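PDB 5HX0: uncharacterized protein Dfer_1899 from Dyadobacter fermentans, which is of unknown function but carries a sialidase-like beta-propeller domain and is probably related to the non-viral sialidases. Local coordinates for residues A[78-83]-A[87-92]; A[363-368]-A[390-395]. All blocks are in the same frame, centred on the assembly; numbering follows the deposited sequence.

In the fold
The chain is built from six antiparallel sheets, the blades of a sialidase-like beta-propeller, and the two contacts sit at neighbouring blades. Contact 1 comes first along the chain. It lies at the end of strand 71-79 and in the loop that leads to strand 97-103. Contact 2 follows much later. It joins the starts of strands 367-375 and 393-401, whose sheet also takes in the N-terminal strand 42-51 and so closes the propeller ring. The centres of the two contacts are about 13 Å apart. Contact 1 belongs to the next blade, so the probable hydrogen bond from His-91 NE2 to Asp-365 OD1, at 2.8 Å, spans the junction.

Contact 1: residues A[78-83]-A[87-92]; sequences APDRKV and KGTNHV
Thr-89 reaches across to the turn at Asp-80 and Arg-81, where its hydroxyl carries the polar part of the contact. The backbone N of Arg-81 donates to Thr-89 OG1 at 2.8 Å, with an N-H...O angle of 158°. Water 1 donates to Asp-80 OD1 and is also hydrogen-bonded to Thr-89 OG1 (2.7 Å), bridging the two side chains. Asp-80 OD1 also accepts from the backbone N of Lys-82 at 2.9 Å, through its anti lone pair. This closes an Asx turn. A chi1 of -172° sets CG of Asp-80 beside its own carbonyl carbon, from where OD1 reaches the N-H of Lys-82, two residues on.

Van der Waals contacts set side-chain carbons against backbone carbonyl oxygens. CG2 of Thr-89 lies 3.9 Å from Pro-79 O. CB of Arg-81 rests 3.4 Å from Gly-88 O. The last carbon of the Lys-82 side chain, CE, passes Lys-87 O at 4.1 Å. The Arg-81 and Thr-89 side chains cross at about a right angle, with Arg-81 CG 3.7 Å from Thr-89 OG1.

Charge pairing lies beyond the two segments. The Arg-81 chain bends at chi2 and chi3, and its guanidinium turns away to salt bridges with Asp-93 and Glu-86. Its NH2 also donates to Phe-146 O of the second subunit. Lys-87 N bonds to Asp-150 of that subunit, so this loop is part of the dimer interface.

The arrangement is an Asx turn leading into a short 3-10 segment. Within the connection between blade strands 71-79 and 97-103, the turn and Thr-89 bring its two parts together.

Contact 2: residues A[363-368]-A[390-395]; sequences TTDLGY and GPQHIA
Asp-365 and Gln-392 meet where each segment, a loop, runs into the start of a strand, 367-375 or 393-401. These strands are not neighbours, because 378-385 lies between them. Asp-365 is the centre of an inverse gamma turn, in which the bond from Leu-366 N to Thr-364 O is weak. Thr-363 OG1 accepts from Asp-365 N at 3.3 Å, which makes an ST turn. On the other segment His-393 ND1 donates to Pro-391 O at 3.0 Å, nearly in the plane of the ring.

Gln-392 makes the direct link. Its NE2 donates to Asp-365 O at 3.1 Å and 167°. The bond lies in the carbonyl plane on a lone pair, and Asp-365 O lies close to the amide plane. The side chain bends at chi2 (64°), and its amide stacks on the Asp-365 carboxylate with the planes 18° apart. The nearest atoms of this stack are Asp-365 OD2 and Gln-392 CD, at 3.4 Å. Water 2 accepts from Gln-392 NE2 at 2.7 Å and also bonds to Thr-363 OG1, so the amide nitrogen has two acceptors.

The carboxylate is gripped from outside the segments, by Tyr-384 at OD1 and His-57 at OD2, besides the tie to contact 1. Asn-386 gives a second bond to Asp-365 O.

This polar cluster lies where strands 367-375 and 393-401 begin. Their blade joins N-terminal strand 42-51 to C-terminal strands, the "velcro" closure of a beta-propeller.

Contact 1: residues A[78-83]-A[87-92]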
loop_
_atom_site.group_PDB
_atom_site.type_symbol
_atom_site.label_atom_id
_atom_site.label_comp_id
_atom_site.label_asym_id
_atom_site.label_seq_id
_atom_site.Cartn_x
_atom_site.Cartn_y
_atom_site.Cartn_z
ATOM N N ALA A 78 10.223 -1.010 -2.609
ATOM C CA ALA A 78 10.174 0.326 -2.035
ATOM C C ALA A 78 10.803 1.287 -3.033
ATOM O O ALA A 78 11.556 0.862 -3.919
ATOM C CB ALA A 78 10.926 0.382 -0.694
ATOM N N PRO A 79 10.515 2.585 -2.925
ATOM C CA PRO A 79 11.195 3.542 -3.801
ATOM C C PRO A 79 12.700 3.433 -3.653
ATOM O O PRO A 79 13.219 3.277 -2.546
ATOM C CB PRO A 79 10.683 4.906 -3.312
ATOM C CG PRO A 79 9.350 4.615 -2.699
ATOM C CD PRO A 79 9.494 3.235 -2.072
ATOM N N ASP A 80 13.401 3.463 -4.790
ATOM C CA ASP A 80 14.807 3.855 -4.755
ATOM C C ASP A 80 14.837 5.345 -4.459
ATOM O O ASP A 80 14.303 6.132 -5.243
ATOM C CB ASP A 80 15.505 3.558 -6.079
ATOM C CG ASP A 80 17.024 3.789 -5.998
ATOM O OD1 ASP A 80 17.458 4.889 -5.561
ATOM O OD2 ASP A 80 17.786 2.850 -6.333
ATOM N N ARG A 81 15.431 5.728 -3.319
ATOM C CA ARG A 81 15.309 7.106 -2.849
ATOM C C ARG A 81 15.976 8.095 -3.790
ATOM O O ARG A 81 15.748 9.304 -3.657
ATOM C CB ARG A 81 15.882 7.239 -1.428
ATOM C CG ARG A 81 15.217 6.286 -0.382
ATOM C CD ARG A 81 13.736 6.558 -0.226
ATOM N NE ARG A 81 13.517 7.896 0.334
ATOM C CZ ARG A 81 12.378 8.298 0.904
ATOM N NH1 ARG A 81 11.337 7.479 0.991
ATOM N NH2 ARG A 81 12.275 9.532 1.378
ATOM N N LYS A 82 16.781 7.616 -4.754
ATOM C CA LYS A 82 17.305 8.522 -5.770
ATOM C C LYS A 82 16.200 9.191 -6.582
ATOM O O LYS A 82 16.424 10.282 -7.119
ATOM C CB LYS A 82 18.268 7.780 -6.701
ATOM C CG LYS A 82 19.629 7.535 -6.050
ATOM C CD LYS A 82 20.493 6.602 -6.892
ATOM C CE LYS A 82 21.823 6.307 -6.216
ATOM N NZ LYS A 82 22.520 5.154 -6.870
ATOM N N VAL A 83 15.006 8.596 -6.666
ATOM C CA VAL A 83 13.919 9.292 -7.367
ATOM C C VAL A 83 13.513 10.588 -6.658
ATOM O O VAL A 83 12.877 11.457 -7.268
ATOM C CB VAL A 83 12.663 8.415 -7.560
ATOM C CG1 VAL A 83 12.986 7.105 -8.301
ATOM C CG2 VAL A 83 11.906 8.196 -6.202
ATOM N N LYS A 87 20.588 10.770 -1.430
ATOM C CA LYS A 87 21.908 10.200 -1.690
ATOM C C LYS A 87 21.886 8.677 -1.849
ATOM O O LYS A 87 22.685 8.127 -2.627
ATOM C CB LYS A 87 22.866 10.601 -0.560
ATOM C CG LYS A 87 22.409 10.103 0.813
ATOM C CD LYS A 87 23.301 10.584 1.944
ATOM C CE LYS A 87 22.876 9.945 3.257
ATOM N NZ LYS A 87 22.909 8.460 3.145
ATOM N N GLY A 88 21.018 7.978 -1.125
ATOM C CA GLY A 88 20.994 6.526 -1.206
ATOM C C GLY A 88 19.760 5.991 -0.508
ATOM O O GLY A 88 18.942 6.747 0.029
ATOM N N THR A 89 19.642 4.664 -0.513
ATOM C CA THR A 89 18.457 3.964 -0.009
ATOM C C THR A 89 18.854 3.033 1.136
ATOM O O THR A 89 19.876 2.347 1.052
ATOM C CB THR A 89 17.806 3.172 -1.155
ATOM O OG1 THR A 89 17.474 4.084 -2.221
ATOM C CG2 THR A 89 16.549 2.409 -0.673
ATOM N N ASN A 90 18.074 3.022 2.218
ATOM C CA ASN A 90 18.312 2.036 3.262
ATOM C C ASN A 90 17.151 1.032 3.279
ATOM O O ASN A 90 16.409 0.910 2.302
ATOM C CB ASN A 90 18.549 2.733 4.606
ATOM C CG ASN A 90 17.364 3.590 5.049
ATOM O OD1 ASN A 90 16.233 3.389 4.607
ATOM N ND2 ASN A 90 17.631 4.569 5.917
ATOM N N HIS A 91 17.021 0.281 4.369
ATOM C CA HIS A 91 16.034 -0.784 4.399
ATOM C C HIS A 91 14.767 -0.401 5.179
ATOM O O HIS A 91 13.999 -1.289 5.568
ATOM C CB HIS A 91 16.664 -2.063 4.957
ATOM C CG HIS A 91 17.724 -2.658 4.064
ATOM N ND1 HIS A 91 18.656 -3.573 4.514
ATOM C CD2 HIS A 91 17.987 -2.473 2.745
ATOM C CE1 HIS A 91 19.447 -3.928 3.513
ATOM N NE2 HIS A 91 19.065 -3.271 2.426
ATOM N N VAL A 92 14.514 0.888 5.401
ATOM C CA VAL A 92 13.230 1.309 5.953
ATOM C C VAL A 92 12.612 2.344 5.025
ATOM O O VAL A 92 13.308 3.217 4.486
ATOM C CB VAL A 92 13.316 1.856 7.405
ATOM C CG1 VAL A 92 13.817 0.766 8.362
ATOM C CG2 VAL A 92 14.149 3.134 7.490
HETATM O O HOH W 1 19.452 4.727 -4.008
#

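Contact 2: residues A[363-368]-A[390-395]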
loop_
_atom_site.group_PDB
_atom_site.type_symbol
_atom_site.label_atom_id
_atom_site.label_comp_id
_atom_site.label_asym_id
_atom_site.label_seq_id
_atom_site.Cartn_x
_atom_site.Cartn_y
_atom_site.Cartn_z
ATOM N N THR A 363 27.689 -3.614 -4.394
ATOM C CA THR A 363 27.749 -3.318 -2.968
ATOM C C THR A 363 27.222 -4.510 -2.182
ATOM O O THR A 363 26.695 -5.468 -2.747
ATOM C CB THR A 363 26.919 -2.078 -2.620
ATOM O OG1 THR A 363 25.524 -2.414 -2.705
ATOM C CG2 THR A 363 27.202 -0.940 -3.583
ATOM N N THR A 364 27.375 -4.443 -0.857
ATOM C CA THR A 364 26.910 -5.513 0.018
ATOM C C THR A 364 25.385 -5.605 0.101
ATOM O O THR A 364 24.869 -6.543 0.724
ATOM C CB THR A 364 27.495 -5.308 1.416
ATOM O OG1 THR A 364 27.146 -3.996 1.866
ATOM C CG2 THR A 364 29.032 -5.442 1.390
ATOM N N ASP A 365 24.648 -4.673 -0.511
ATOM C CA ASP A 365 23.182 -4.686 -0.463
ATOM C C ASP A 365 22.673 -5.642 -1.547
ATOM O O ASP A 365 22.195 -5.250 -2.614
ATOM C CB ASP A 365 22.651 -3.262 -0.614
ATOM C CG ASP A 365 21.161 -3.135 -0.329
ATOM O OD1 ASP A 365 20.550 -4.067 0.229
ATOM O OD2 ASP A 365 20.602 -2.055 -0.649
ATOM N N LEU A 366 22.772 -6.933 -1.244
ATOM C CA LEU A 366 22.378 -8.026 -2.133
ATOM C C LEU A 366 22.245 -9.271 -1.268
ATOM O O LEU A 366 22.532 -9.235 -0.070
ATOM C CB LEU A 366 23.398 -8.237 -3.272
ATOM C CG LEU A 366 24.890 -8.308 -2.903
ATOM C CD1 LEU A 366 25.274 -9.623 -2.192
ATOM C CD2 LEU A 366 25.803 -8.125 -4.146
ATOM N N GLY A 367 21.854 -10.387 -1.891
ATOM C CA GLY A 367 21.834 -11.669 -1.210
ATOM C C GLY A 367 20.453 -12.200 -0.884
ATOM O O GLY A 367 19.536 -12.139 -1.714
ATOM N N TYR A 368 20.288 -12.723 0.328
ATOM C CA TYR A 368 19.035 -13.335 0.765
ATOM C C TYR A 368 18.496 -14.357 -0.249
ATOM O O TYR A 368 17.344 -14.242 -0.680
ATOM C CB TYR A 368 17.991 -12.259 1.040
ATOM C CG TYR A 368 18.198 -11.487 2.333
ATOM C CD1 TYR A 368 19.369 -10.768 2.571
ATOM C CD2 TYR A 368 17.226 -11.504 3.330
ATOM C CE1 TYR A 368 19.569 -10.062 3.764
ATOM C CE2 TYR A 368 17.407 -10.811 4.518
ATOM C CZ TYR A 368 18.579 -10.094 4.730
ATOM O OH TYR A 368 18.734 -9.409 5.914
ATOM N N GLY A 390 24.187 -0.181 -10.606
ATOM C CA GLY A 390 22.838 -0.625 -10.868
ATOM C C GLY A 390 21.941 -0.651 -9.638
ATOM O O GLY A 390 22.400 -0.581 -8.495
ATOM N N PRO A 391 20.641 -0.789 -9.868
ATOM C CA PRO A 391 19.667 -0.852 -8.766
ATOM C C PRO A 391 19.601 -2.222 -8.092
ATOM O O PRO A 391 20.044 -3.243 -8.625
ATOM C CB PRO A 391 18.345 -0.565 -9.476
ATOM C CG PRO A 391 18.556 -1.172 -10.864
ATOM C CD PRO A 391 20.011 -0.926 -11.195
ATOM N N GLN A 392 19.010 -2.233 -6.898
ATOM C CA GLN A 392 18.678 -3.493 -6.240
ATOM C C GLN A 392 17.515 -4.155 -6.984
ATOM O O GLN A 392 16.433 -3.570 -7.110
ATOM C CB GLN A 392 18.313 -3.247 -4.775
ATOM C CG GLN A 392 19.497 -3.279 -3.821
ATOM C CD GLN A 392 20.510 -2.175 -4.090
ATOM O OE1 GLN A 392 20.147 -1.069 -4.480
ATOM N NE2 GLN A 392 21.794 -2.475 -3.887
ATOM N N HIS A 393 17.742 -5.361 -7.497
ATOM C CA HIS A 393 16.751 -6.067 -8.303
ATOM C C HIS A 393 16.701 -7.531 -7.868
ATOM O O HIS A 393 17.597 -8.033 -7.173
ATOM C CB HIS A 393 17.081 -5.937 -9.811
ATOM C CG HIS A 393 18.401 -6.534 -10.211
ATOM N ND1 HIS A 393 19.607 -5.888 -10.021
ATOM C CD2 HIS A 393 18.701 -7.719 -10.793
ATOM C CE1 HIS A 393 20.591 -6.652 -10.467
ATOM N NE2 HIS A 393 20.069 -7.778 -10.923
ATOM N N ILE A 394 15.648 -8.231 -8.287
ATOM C CA ILE A 394 15.555 -9.677 -8.074
ATOM C C ILE A 394 16.223 -10.395 -9.247
ATOM O O ILE A 394 15.981 -10.073 -10.412
ATOM C CB ILE A 394 14.090 -10.126 -7.926
ATOM C CG1 ILE A 394 13.307 -9.148 -7.002
ATOM C CG2 ILE A 394 14.029 -11.598 -7.432
ATOM C CD1 ILE A 394 13.923 -8.992 -5.588
ATOM N N ALA A 395 17.023 -11.408 -8.939
ATOM C CA ALA A 395 17.726 -12.185 -9.946
ATOM C C ALA A 395 17.708 -13.649 -9.510
ATOM O O ALA A 395 17.203 -13.996 -8.435
ATOM C CB ALA A 395 19.158 -11.676 -10.122
HETATM O O HOH W 2 24.004 -0.949 -4.201
#